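Local coordinates for Non-reducing end beta-L-arabinofuranosidase (PDB 5MQO), which probably hydrolyses glycosidic bonds in complex plant pectin, as a family GH127 glycoside hydrolase from the gut bacterium Bacteroides thetaiotaomicron, at residues A340-Y345 with P374-N380. Numbering follows the deposited sequence.
Sequences ACGALY and PNSTAHN
A carbonyl shared by two successive amides, backed by an edge-to-face aromatic pair, can join two loops without regular strand pairing; residues 340-345 and 374-380 illustrate this inside the GH127 catalytic domain. The first loop leads from helix 317-333 into strand 347-349, the second into helix 382-399. Closest CA pairs are Ala-343 with Ala-378 (4.5 Å) and Gly-342 with Asn-380 (5.0 Å). Gly-342, at phi/psi 111/98, adopts a backbone in which a CB would jam against the preceding carbonyl. Its O accepts a hydrogen bond from Asn-380 N at 2.9 Å and a weak one from His-379 N at 3.1 Å. Asn-380 has its backbone in the left-handed helical region (48/49), and its CA sends a CA-H...O contact to Cys-341 O at 3.6 Å; its side chain, chi1 m, brings CG to 3.3 Å from Ala-340 CB. Upstream of His-379, a type I turn from Asn-375 to Ala-378 curves the second loop, and Pro-374 CD lies 4.1 Å from Ala-343 CB. The rings of Tyr-345 (chi1 m) and His-379 (chi1 t) meet with centroids 4.8 Å apart and planes at 85°: the imidazole edge meets the phenol face, His-379 ND1 approaching Tyr-345 CG to 3.8 Å, while Thr-377 O lies at the ring edge, 3.2 Å from CE1 of Tyr-345. Tyr-345 OH is hydrogen-bonded to Lys-447 NZ, and a classic beta bulge sets Ala-343 and Leu-344 both opposite Ser-366. One well-formed and one weak hydrogen bond thus converge on Gly-342 O and, with the aromatic pair, join the loops across 468 Å² of buried surface.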
ATOM      1  N   ALA A 340      -2.172   7.587   3.444  1.00 47.24           N
ATOM      2  CA  ALA A 340      -2.978   7.873   2.266  1.00 48.47           C
ATOM      3  C   ALA A 340      -2.502   9.170   1.660  1.00 48.21           C
ATOM      4  O   ALA A 340      -1.916   9.988   2.360  1.00 49.61           O
ATOM      5  CB  ALA A 340      -4.461   7.937   2.601  1.00 48.02           C
ATOM      6  N   CYS A 341      -2.739   9.326   0.364  1.00 46.19           N
ATOM      7  CA  CYS A 341      -2.237  10.446  -0.361  1.00 47.75           C
ATOM      8  C   CYS A 341      -3.342  11.098  -1.209  1.00 47.51           C
ATOM      9  O   CYS A 341      -4.083  10.419  -1.913  1.00 50.55           O
ATOM     10  CB  CYS A 341      -1.059   9.991  -1.231  1.00 48.72           C
ATOM     11  SG  CYS A 341       0.346   9.298  -0.306  1.00 49.64           S
ATOM     12  N   GLY A 342      -3.405  12.423  -1.155  1.00 45.83           N
ATOM     13  CA  GLY A 342      -4.300  13.201  -1.970  1.00 45.84           C
ATOM     14  C   GLY A 342      -5.378  13.819  -1.104  1.00 45.16           C
ATOM     15  O   GLY A 342      -6.366  13.185  -0.788  1.00 43.85           O
ATOM     16  N   ALA A 343      -5.139  15.073  -0.756  1.00 47.37           N
ATOM     17  CA  ALA A 343      -5.975  15.928   0.057  1.00 48.25           C
ATOM     18  C   ALA A 343      -7.108  16.636  -0.658  1.00 50.40           C
ATOM     19  O   ALA A 343      -8.008  17.143   0.014  1.00 53.56           O
ATOM     20  CB  ALA A 343      -5.088  17.008   0.628  1.00 49.30           C
ATOM     21  N   LEU A 344      -7.033  16.764  -1.991  1.00 52.10           N
ATOM     22  CA  LEU A 344      -7.951  17.648  -2.744  1.00 49.96           C
ATOM     23  C   LEU A 344      -8.713  16.824  -3.733  1.00 51.53           C
ATOM     24  O   LEU A 344      -8.123  16.115  -4.532  1.00 52.63           O
ATOM     25  CB  LEU A 344      -7.220  18.763  -3.497  1.00 47.04           C
ATOM     26  CG  LEU A 344      -6.160  19.586  -2.754  1.00 46.65           C
ATOM     27  CD1 LEU A 344      -5.286  20.334  -3.741  1.00 46.03           C
ATOM     28  CD2 LEU A 344      -6.743  20.558  -1.746  1.00 45.73           C
ATOM     29  N   TYR A 345     -10.032  16.922  -3.651  1.00 54.48           N
ATOM     30  CA  TYR A 345     -10.927  16.501  -4.729  1.00 55.09           C
ATOM     31  C   TYR A 345     -10.625  17.387  -5.953  1.00 53.99           C
ATOM     32  O   TYR A 345     -10.409  16.872  -7.046  1.00 55.94           O
ATOM     33  CB  TYR A 345     -12.413  16.649  -4.302  1.00 56.26           C
ATOM     34  CG  TYR A 345     -12.950  15.562  -3.346  1.00 57.94           C
ATOM     35  CD1 TYR A 345     -12.438  15.387  -2.052  1.00 56.86           C
ATOM     36  CD2 TYR A 345     -13.997  14.718  -3.742  1.00 57.76           C
ATOM     37  CE1 TYR A 345     -12.936  14.394  -1.211  1.00 57.80           C
ATOM     38  CE2 TYR A 345     -14.497  13.743  -2.899  1.00 57.20           C
ATOM     39  CZ  TYR A 345     -13.967  13.582  -1.641  1.00 56.67           C
ATOM     40  OH  TYR A 345     -14.470  12.608  -0.825  1.00 55.21           O
ATOM     41  N   PRO A 374      -6.692  18.280   5.340  1.00 50.91           N
ATOM     42  CA  PRO A 374      -8.075  18.228   5.817  1.00 50.41           C
ATOM     43  C   PRO A 374      -8.605  16.801   5.971  1.00 49.21           C
ATOM     44  O   PRO A 374      -8.090  15.879   5.384  1.00 48.45           O
ATOM     45  CB  PRO A 374      -8.838  18.924   4.685  1.00 50.25           C
ATOM     46  CG  PRO A 374      -8.043  18.610   3.461  1.00 49.45           C
ATOM     47  CD  PRO A 374      -6.643  18.824   3.962  1.00 50.65           C
ATOM     48  N   ASN A 375      -9.679  16.662   6.711  1.00 48.28           N
ATOM     49  CA  ASN A 375     -10.101  15.395   7.219  1.00 49.21           C
ATOM     50  C   ASN A 375     -11.370  14.933   6.524  1.00 48.25           C
ATOM     51  O   ASN A 375     -11.379  13.849   5.933  1.00 49.32           O
ATOM     52  CB  ASN A 375     -10.333  15.529   8.723  1.00 51.82           C
ATOM     53  CG  ASN A 375      -9.037  15.628   9.515  1.00 54.13           C
ATOM     54  OD1 ASN A 375      -8.594  16.714   9.910  1.00 52.80           O
ATOM     55  ND2 ASN A 375      -8.439  14.473   9.781  1.00 57.97           N
ATOM     56  N   SER A 376     -12.434  15.735   6.631  1.00 46.50           N
ATOM     57  CA  SER A 376     -13.713  15.458   5.980  1.00 45.74           C
ATOM     58  C   SER A 376     -13.577  15.400   4.469  1.00 45.58           C
ATOM     59  O   SER A 376     -14.253  14.593   3.837  1.00 50.14           O
ATOM     60  CB  SER A 376     -14.789  16.502   6.318  1.00 45.91           C
ATOM     61  OG  SER A 376     -15.026  16.645   7.713  1.00 48.21           O
ATOM     62  N   THR A 377     -12.724  16.237   3.887  1.00 44.43           N
ATOM     63  CA  THR A 377     -12.571  16.264   2.457  1.00 45.38           C
ATOM     64  C   THR A 377     -11.279  15.629   1.950  1.00 45.99           C
ATOM     65  O   THR A 377     -10.919  15.841   0.792  1.00 48.60           O
ATOM     66  CB  THR A 377     -12.703  17.700   1.918  1.00 46.20           C
ATOM     67  OG1 THR A 377     -11.721  18.523   2.537  1.00 46.93           O
ATOM     68  CG2 THR A 377     -14.102  18.263   2.226  1.00 46.42           C
ATOM     69  N   ALA A 378     -10.590  14.836   2.766  1.00 46.90           N
ATOM     70  CA  ALA A 378      -9.451  14.037   2.262  1.00 48.31           C
ATOM     71  C   ALA A 378      -9.953  13.098   1.192  1.00 50.40           C
ATOM     72  O   ALA A 378     -10.941  12.394   1.405  1.00 52.21           O
ATOM     73  CB  ALA A 378      -8.809  13.233   3.369  1.00 48.10           C
ATOM     74  N   HIS A 379      -9.316  13.130   0.028  1.00 52.73           N
ATOM     75  CA  HIS A 379      -9.724  12.290  -1.108  1.00 53.69           C
ATOM     76  C   HIS A 379      -9.193  10.884  -0.861  1.00 51.55           C
ATOM     77  O   HIS A 379      -9.980   9.982  -0.631  1.00 50.09           O
ATOM     78  CB  HIS A 379      -9.231  12.875  -2.434  1.00 55.93           C
ATOM     79  CG  HIS A 379      -9.757  12.173  -3.639  1.00 58.67           C
ATOM     80  ND1 HIS A 379     -10.952  12.511  -4.230  1.00 63.28           N
ATOM     81  CD2 HIS A 379      -9.245  11.165  -4.378  1.00 60.13           C
ATOM     82  CE1 HIS A 379     -11.160  11.729  -5.279  1.00 64.49           C
ATOM     83  NE2 HIS A 379     -10.135  10.904  -5.390  1.00 62.23           N
ATOM     84  N   ASN A 380      -7.871  10.716  -0.851  1.00 50.23           N
ATOM     85  CA  ASN A 380      -7.232   9.435  -0.511  1.00 50.83           C
ATOM     86  C   ASN A 380      -7.816   8.218  -1.231  1.00 51.64           C
ATOM     87  O   ASN A 380      -8.160   7.186  -0.650  1.00 51.45           O
ATOM     88  CB  ASN A 380      -7.290   9.253   0.978  1.00 52.16           C
ATOM     89  CG  ASN A 380      -6.511  10.311   1.708  1.00 54.55           C
ATOM     90  OD1 ASN A 380      -5.594  10.934   1.148  1.00 56.63           O
ATOM     91  ND2 ASN A 380      -6.853  10.512   2.980  1.00 55.71           N
TER